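Local coordinates for protein TRAP dicarboxylate transporter-DctP subunit (Marinobacter aquaeolei, PDB 4PFI) that probably captures a small solute, perhaps a dicarboxylate, in the periplasm and hands it to a TRAP-type membrane transporter, at residues Ala143-Val155 against Ile246-Gly258. Numbering follows the deposited sequence.
Sequences AYHNAGLQLLGFV and IASVVANEDWFAG
Gln-150 meets Phe-256, in the helix 253-257 that follows strand 246-252; strand 149-155 runs antiparallel to that strand. Gln-150 CB lies 3.3 Å from Ala-251 O. With CG anti to the backbone N (chi1 -180°), the chain leads out to Phe-256, and Gln-150 CG sits over one face of that ring as a CH-pi contact, 3.7 Å from the Phe-256 centroid. A bend at chi2 then lays the amide along the rim, its plane 38° from the ring: CD and OE1 approach CD2 of Phe-256, while Gln-150 NE2 turns back to donate to Leu-151 O, from above the carbonyl plane, at 3.3 Å. Cut back to an alanine, this residue would lose CG and the amide, and is likely to leave a gap against Phe-256 and Leu-151 O without this donor. Leu-152 CD2 reaches Phe-256 CE1, 3.6 Å away, and Arg-264 adds a cation-pi contact.

Backbone bonds tie the two strands together: Gln-150 and Ala-251 exchange two, as do Val-155 and Ala-247. Between them Val-249 O accepts from Leu-152 N and Val-249 N donates to Gly-153 O, Leu-152 being an extra residue in the register. On the other side of the sheet, Val-250 CG1 packs at 3.6 Å from CE2 of Tyr-144. Before the strand, Gly-148 closes the helix in a Schellman motif, and His-145 ND1 gives a 2.5 Å bond to the anti lone pair of Glu-253 OE2, carboxylate and imidazole nearly coplanar.

Asn-252 N-caps helix 253-257, and strand 244-252 lies between strands 149-164 and 96-99, antiparallel to both, within the mixed sheet of this DctP-family solute-binding protein.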
ATOM      1  N   ALA A 143     -16.545  -0.614   7.646  1.00 47.34           N
ATOM      2  CA  ALA A 143     -15.578   0.314   8.228  1.00 43.80           C
ATOM      3  C   ALA A 143     -15.396   1.521   7.312  1.00 40.00           C
ATOM      4  O   ALA A 143     -15.251   2.656   7.774  1.00 42.41           O
ATOM      5  CB  ALA A 143     -14.253  -0.380   8.477  1.00 44.56           C
ATOM      6  N   TYR A 144     -15.428   1.270   6.008  1.00 35.24           N
ATOM      7  CA  TYR A 144     -15.294   2.329   5.016  1.00 40.19           C
ATOM      8  C   TYR A 144     -16.535   3.210   4.945  1.00 45.53           C
ATOM      9  O   TYR A 144     -16.429   4.436   4.810  1.00 42.24           O
ATOM     10  CB  TYR A 144     -15.031   1.730   3.635  1.00 39.33           C
ATOM     11  CG  TYR A 144     -13.572   1.435   3.364  1.00 37.60           C
ATOM     12  CD1 TYR A 144     -13.003   0.250   3.791  1.00 37.70           C
ATOM     13  CD2 TYR A 144     -12.772   2.337   2.678  1.00 34.10           C
ATOM     14  CE1 TYR A 144     -11.702  -0.029   3.554  1.00 36.99           C
ATOM     15  CE2 TYR A 144     -11.453   2.060   2.429  1.00 33.35           C
ATOM     16  CZ  TYR A 144     -10.929   0.871   2.874  1.00 35.00           C
ATOM     17  OH  TYR A 144      -9.631   0.531   2.653  1.00 34.69           O
ATOM     18  N   HIS A 145     -17.708   2.569   5.003  1.00 47.95           N
ATOM     19  CA  HIS A 145     -18.991   3.268   4.985  1.00 44.85           C
ATOM     20  C   HIS A 145     -19.020   4.202   6.168  1.00 47.06           C
ATOM     21  O   HIS A 145     -19.403   5.356   6.046  1.00 50.14           O
ATOM     22  CB  HIS A 145     -20.164   2.291   5.063  1.00 43.91           C
ATOM     23  CG  HIS A 145     -20.489   1.617   3.761  1.00 46.49           C
ATOM     24  ND1 HIS A 145     -20.703   2.316   2.590  1.00 45.12           N
ATOM     25  CD2 HIS A 145     -20.672   0.309   3.454  1.00 45.78           C
ATOM     26  CE1 HIS A 145     -20.986   1.468   1.618  1.00 41.08           C
ATOM     27  NE2 HIS A 145     -20.971   0.244   2.113  1.00 42.38           N
ATOM     28  N   ASN A 146     -18.569   3.699   7.309  1.00 52.58           N
ATOM     29  CA  ASN A 146     -18.468   4.492   8.530  1.00 56.84           C
ATOM     30  C   ASN A 146     -17.657   5.780   8.334  1.00 54.62           C
ATOM     31  O   ASN A 146     -17.803   6.726   9.099  1.00 59.53           O
ATOM     32  CB  ASN A 146     -17.853   3.641   9.645  1.00 59.71           C
ATOM     33  CG  ASN A 146     -17.944   4.296  11.005  1.00 65.70           C
ATOM     34  OD1 ASN A 146     -16.987   4.929  11.462  1.00 66.02           O
ATOM     35  ND2 ASN A 146     -19.088   4.134  11.674  1.00 69.33           N
ATOM     36  N   ALA A 147     -16.803   5.810   7.313  1.00 49.55           N
ATOM     37  CA  ALA A 147     -16.027   7.010   6.968  1.00 46.45           C
ATOM     38  C   ALA A 147     -16.620   7.712   5.744  1.00 49.51           C
ATOM     39  O   ALA A 147     -16.026   8.651   5.208  1.00 52.39           O
ATOM     40  CB  ALA A 147     -14.546   6.648   6.715  1.00 44.12           C
ATOM     41  N   GLY A 148     -17.797   7.244   5.322  1.00 47.75           N
ATOM     42  CA  GLY A 148     -18.513   7.770   4.169  1.00 45.84           C
ATOM     43  C   GLY A 148     -17.899   7.412   2.822  1.00 46.05           C
ATOM     44  O   GLY A 148     -17.919   8.216   1.887  1.00 49.14           O
ATOM     45  N   LEU A 149     -17.374   6.197   2.711  1.00 41.65           N
ATOM     46  CA  LEU A 149     -16.714   5.776   1.484  1.00 37.18           C
ATOM     47  C   LEU A 149     -17.215   4.423   0.988  1.00 36.99           C
ATOM     48  O   LEU A 149     -17.497   3.516   1.771  1.00 39.15           O
ATOM     49  CB  LEU A 149     -15.189   5.735   1.683  1.00 36.33           C
ATOM     50  CG  LEU A 149     -14.495   7.087   1.877  1.00 37.61           C
ATOM     51  CD1 LEU A 149     -13.041   6.890   2.292  1.00 39.41           C
ATOM     52  CD2 LEU A 149     -14.591   7.932   0.616  1.00 39.03           C
ATOM     53  N   GLN A 150     -17.308   4.279  -0.328  1.00 37.01           N
ATOM     54  CA  GLN A 150     -17.621   2.984  -0.910  1.00 40.77           C
ATOM     55  C   GLN A 150     -16.316   2.264  -1.286  1.00 38.77           C
ATOM     56  O   GLN A 150     -15.608   2.699  -2.190  1.00 35.24           O
ATOM     57  CB  GLN A 150     -18.529   3.143  -2.137  1.00 38.66           C
ATOM     58  CG  GLN A 150     -18.903   1.828  -2.789  1.00 43.18           C
ATOM     59  CD  GLN A 150     -19.726   0.928  -1.878  1.00 47.84           C
ATOM     60  OE1 GLN A 150     -20.839   1.276  -1.490  1.00 49.50           O
ATOM     61  NE2 GLN A 150     -19.179  -0.240  -1.536  1.00 48.09           N
ATOM     62  N   LEU A 151     -16.004   1.178  -0.576  1.00 36.98           N
ATOM     63  CA  LEU A 151     -14.832   0.342  -0.887  1.00 35.23           C
ATOM     64  C   LEU A 151     -15.141  -0.537  -2.089  1.00 38.27           C
ATOM     65  O   LEU A 151     -16.136  -1.245  -2.086  1.00 42.01           O
ATOM     66  CB  LEU A 151     -14.454  -0.544   0.307  1.00 31.98           C
ATOM     67  CG  LEU A 151     -13.399  -1.617   0.003  1.00 33.10           C
ATOM     68  CD1 LEU A 151     -12.013  -1.000  -0.175  1.00 29.53           C
ATOM     69  CD2 LEU A 151     -13.380  -2.708   1.067  1.00 33.35           C
ATOM     70  N   LEU A 152     -14.287  -0.486  -3.112  1.00 36.10           N
ATOM     71  CA  LEU A 152     -14.482  -1.272  -4.333  1.00 29.98           C
ATOM     72  C   LEU A 152     -13.490  -2.430  -4.433  1.00 33.33           C
ATOM     73  O   LEU A 152     -13.740  -3.404  -5.136  1.00 33.61           O
ATOM     74  CB  LEU A 152     -14.358  -0.379  -5.569  1.00 29.79           C
ATOM     75  CG  LEU A 152     -15.346   0.795  -5.623  1.00 34.76           C
ATOM     76  CD1 LEU A 152     -15.148   1.639  -6.887  1.00 32.27           C
ATOM     77  CD2 LEU A 152     -16.787   0.287  -5.524  1.00 32.38           C
ATOM     78  N   GLY A 153     -12.351  -2.321  -3.752  1.00 33.50           N
ATOM     79  CA  GLY A 153     -11.339  -3.357  -3.841  1.00 28.70           C
ATOM     80  C   GLY A 153      -9.963  -2.945  -3.360  1.00 30.66           C
ATOM     81  O   GLY A 153      -9.729  -1.800  -2.961  1.00 31.26           O
ATOM     82  N   PHE A 154      -9.045  -3.904  -3.409  1.00 27.77           N
ATOM     83  CA  PHE A 154      -7.672  -3.689  -2.999  1.00 24.11           C
ATOM     84  C   PHE A 154      -6.715  -3.917  -4.173  1.00 25.46           C
ATOM     85  O   PHE A 154      -6.956  -4.783  -5.013  1.00 26.27           O
ATOM     86  CB  PHE A 154      -7.339  -4.622  -1.826  1.00 26.55           C
ATOM     87  CG  PHE A 154      -8.169  -4.352  -0.587  1.00 28.00           C
ATOM     88  CD1 PHE A 154      -8.105  -3.124   0.046  1.00 25.41           C
ATOM     89  CD2 PHE A 154      -9.052  -5.313  -0.083  1.00 28.42           C
ATOM     90  CE1 PHE A 154      -8.880  -2.867   1.164  1.00 27.20           C
ATOM     91  CE2 PHE A 154      -9.831  -5.051   1.048  1.00 28.33           C
ATOM     92  CZ  PHE A 154      -9.746  -3.835   1.669  1.00 26.28           C
ATOM     93  N   VAL A 155      -5.641  -3.131  -4.229  1.00 23.29           N
ATOM     94  CA  VAL A 155      -4.617  -3.270  -5.255  1.00 25.72           C
ATOM     95  C   VAL A 155      -3.189  -3.336  -4.680  1.00 24.40           C
ATOM     96  O   VAL A 155      -2.798  -2.481  -3.893  1.00 23.38           O
ATOM     97  CB  VAL A 155      -4.687  -2.098  -6.235  1.00 25.75           C
ATOM     98  CG1 VAL A 155      -3.655  -2.278  -7.331  1.00 23.27           C
ATOM     99  CG2 VAL A 155      -6.114  -1.977  -6.812  1.00 27.52           C
ATOM    100  N   ILE A 246      -0.465  -2.198  -0.012  1.00 19.76           N
ATOM    101  CA  ILE A 246      -1.797  -2.489  -0.516  1.00 20.99           C
ATOM    102  C   ILE A 246      -2.592  -1.200  -0.526  1.00 22.79           C
ATOM    103  O   ILE A 246      -2.817  -0.615   0.539  1.00 24.08           O
ATOM    104  CB  ILE A 246      -2.516  -3.453   0.422  1.00 22.02           C
ATOM    105  CG1 ILE A 246      -1.681  -4.726   0.629  1.00 21.88           C
ATOM    106  CG2 ILE A 246      -3.917  -3.785  -0.120  1.00 23.43           C
ATOM    107  CD1 ILE A 246      -1.490  -5.542  -0.640  1.00 22.71           C
ATOM    108  N   ALA A 247      -3.028  -0.744  -1.699  1.00 21.49           N
ATOM    109  CA  ALA A 247      -3.823   0.480  -1.799  1.00 21.85           C
ATOM    110  C   ALA A 247      -5.307   0.137  -2.011  1.00 25.69           C
ATOM    111  O   ALA A 247      -5.619  -0.864  -2.654  1.00 27.78           O
ATOM    112  CB  ALA A 247      -3.320   1.329  -2.940  1.00 21.27           C
ATOM    113  N   SER A 248      -6.206   0.966  -1.467  1.00 25.57           N
ATOM    114  CA  SER A 248      -7.657   0.810  -1.638  1.00 26.23           C
ATOM    115  C   SER A 248      -8.143   1.600  -2.828  1.00 27.74           C
ATOM    116  O   SER A 248      -7.672   2.717  -3.055  1.00 28.62           O
ATOM    117  CB  SER A 248      -8.413   1.394  -0.430  1.00 26.95           C
ATOM    118  OG  SER A 248      -8.603   0.465   0.601  1.00 31.98           O
ATOM    119  N   VAL A 249      -9.113   1.065  -3.562  1.00 29.17           N
ATOM    120  CA  VAL A 249      -9.871   1.898  -4.498  1.00 30.44           C
ATOM    121  C   VAL A 249     -11.222   2.217  -3.865  1.00 32.36           C
ATOM    122  O   VAL A 249     -11.991   1.318  -3.538  1.00 35.46           O
ATOM    123  CB  VAL A 249     -10.082   1.222  -5.880  1.00 33.45           C
ATOM    124  CG1 VAL A 249     -10.981   2.100  -6.775  1.00 33.98           C
ATOM    125  CG2 VAL A 249      -8.748   0.940  -6.566  1.00 27.17           C
ATOM    126  N   VAL A 250     -11.513   3.496  -3.681  1.00 33.18           N
ATOM    127  CA  VAL A 250     -12.764   3.901  -3.041  1.00 32.89           C
ATOM    128  C   VAL A 250     -13.600   4.809  -3.942  1.00 36.05           C
ATOM    129  O   VAL A 250     -13.088   5.451  -4.860  1.00 33.28           O
ATOM    130  CB  VAL A 250     -12.502   4.643  -1.697  1.00 32.76           C
ATOM    131  CG1 VAL A 250     -11.873   3.706  -0.691  1.00 29.64           C
ATOM    132  CG2 VAL A 250     -11.656   5.896  -1.923  1.00 29.20           C
ATOM    133  N   ALA A 251     -14.895   4.872  -3.657  1.00 36.05           N
ATOM    134  CA  ALA A 251     -15.788   5.737  -4.412  1.00 39.26           C
ATOM    135  C   ALA A 251     -16.715   6.514  -3.495  1.00 42.64           C
ATOM    136  O   ALA A 251     -17.072   6.068  -2.396  1.00 36.05           O
ATOM    137  CB  ALA A 251     -16.599   4.931  -5.414  1.00 39.39           C
ATOM    138  N   ASN A 252     -17.106   7.689  -3.967  1.00 45.80           N
ATOM    139  CA  ASN A 252     -18.173   8.436  -3.327  1.00 50.42           C
ATOM    140  C   ASN A 252     -19.401   7.547  -3.088  1.00 49.52           C
ATOM    141  O   ASN A 252     -19.864   6.825  -3.976  1.00 49.92           O
ATOM    142  CB  ASN A 252     -18.549   9.660  -4.154  1.00 54.28           C
ATOM    143  CG  ASN A 252     -19.621  10.488  -3.488  1.00 58.26           C
ATOM    144  OD1 ASN A 252     -20.803  10.366  -3.810  1.00 63.29           O
ATOM    145  ND2 ASN A 252     -19.218  11.314  -2.527  1.00 57.23           N
ATOM    146  N   GLU A 253     -19.906   7.599  -1.865  1.00 50.24           N
ATOM    147  CA  GLU A 253     -20.900   6.651  -1.391  1.00 56.28           C
ATOM    148  C   GLU A 253     -22.227   6.746  -2.134  1.00 61.36           C
ATOM    149  O   GLU A 253     -22.888   5.731  -2.385  1.00 59.58           O
ATOM    150  CB  GLU A 253     -21.138   6.905   0.086  1.00 61.79           C
ATOM    151  CG  GLU A 253     -21.544   5.694   0.855  1.00 65.74           C
ATOM    152  CD  GLU A 253     -21.151   5.825   2.300  1.00 67.78           C
ATOM    153  OE1 GLU A 253     -21.083   6.976   2.785  1.00 67.61           O
ATOM    154  OE2 GLU A 253     -20.877   4.791   2.941  1.00 70.37           O
ATOM    155  N   ASP A 254     -22.609   7.970  -2.485  1.00 63.06           N
ATOM    156  CA  ASP A 254     -23.907   8.218  -3.105  1.00 66.40           C
ATOM    157  C   ASP A 254     -23.822   8.108  -4.620  1.00 63.77           C
ATOM    158  O   ASP A 254     -24.738   7.596  -5.262  1.00 60.78           O
ATOM    159  CB  ASP A 254     -24.434   9.598  -2.707  1.00 68.51           C
ATOM    160  CG  ASP A 254     -24.791   9.687  -1.224  1.00 69.77           C
ATOM    161  OD1 ASP A 254     -25.382   8.723  -0.688  1.00 66.00           O
ATOM    162  OD2 ASP A 254     -24.478  10.724  -0.597  1.00 71.88           O
ATOM    163  N   TRP A 255     -22.717   8.581  -5.189  1.00 61.70           N
ATOM    164  CA  TRP A 255     -22.487   8.443  -6.619  1.00 58.81           C
ATOM    165  C   TRP A 255     -22.531   6.971  -7.010  1.00 56.21           C
ATOM    166  O   TRP A 255     -23.155   6.593  -8.000  1.00 56.16           O
ATOM    167  CB  TRP A 255     -21.142   9.047  -6.992  1.00 58.02           C
ATOM    168  CG  TRP A 255     -20.716   8.725  -8.395  1.00 60.22           C
ATOM    169  CD1 TRP A 255     -21.124   9.342  -9.544  1.00 59.35           C
ATOM    170  CD2 TRP A 255     -19.793   7.704  -8.796  1.00 58.44           C
ATOM    171  NE1 TRP A 255     -20.516   8.769 -10.631  1.00 59.19           N
ATOM    172  CE2 TRP A 255     -19.692   7.762 -10.201  1.00 58.20           C
ATOM    173  CE3 TRP A 255     -19.047   6.745  -8.104  1.00 53.44           C
ATOM    174  CZ2 TRP A 255     -18.873   6.899 -10.927  1.00 54.69           C
ATOM    175  CZ3 TRP A 255     -18.234   5.888  -8.828  1.00 50.65           C
ATOM    176  CH2 TRP A 255     -18.156   5.970 -10.224  1.00 52.33           C
ATOM    177  N   PHE A 256     -21.871   6.139  -6.216  1.00 54.96           N
ATOM    178  CA  PHE A 256     -21.872   4.707  -6.465  1.00 53.71           C
ATOM    179  C   PHE A 256     -23.298   4.163  -6.441  1.00 56.45           C
ATOM    180  O   PHE A 256     -23.729   3.464  -7.356  1.00 59.33           O
ATOM    181  CB  PHE A 256     -21.035   3.981  -5.417  1.00 45.75           C
ATOM    182  CG  PHE A 256     -20.921   2.507  -5.655  1.00 43.43           C
ATOM    183  CD1 PHE A 256     -20.198   2.021  -6.729  1.00 45.08           C
ATOM    184  CD2 PHE A 256     -21.532   1.607  -4.810  1.00 47.19           C
ATOM    185  CE1 PHE A 256     -20.090   0.659  -6.952  1.00 46.22           C
ATOM    186  CE2 PHE A 256     -21.431   0.240  -5.031  1.00 47.29           C
ATOM    187  CZ  PHE A 256     -20.708  -0.233  -6.099  1.00 45.71           C
ATOM    188  N   ALA A 257     -24.014   4.478  -5.368  1.00 54.83           N
ATOM    189  CA  ALA A 257     -25.362   3.978  -5.156  1.00 55.34           C
ATOM    190  C   ALA A 257     -26.319   4.539  -6.209  1.00 59.24           C
ATOM    191  O   ALA A 257     -27.279   3.879  -6.590  1.00 57.77           O
ATOM    192  CB  ALA A 257     -25.835   4.339  -3.756  1.00 53.84           C
ATOM    193  N   GLY A 258     -26.037   5.754  -6.675  1.00 61.98           N
ATOM    194  CA  GLY A 258     -26.819   6.409  -7.711  1.00 65.17           C
ATOM    195  C   GLY A 258     -26.232   6.149  -9.084  1.00 67.14           C
ATOM    196  O   GLY A 258     -25.835   7.075  -9.798  1.00 67.95           O
TER
HETATM  197  O   HOH W   1     -21.954   7.455   5.626  1.00 27.99           O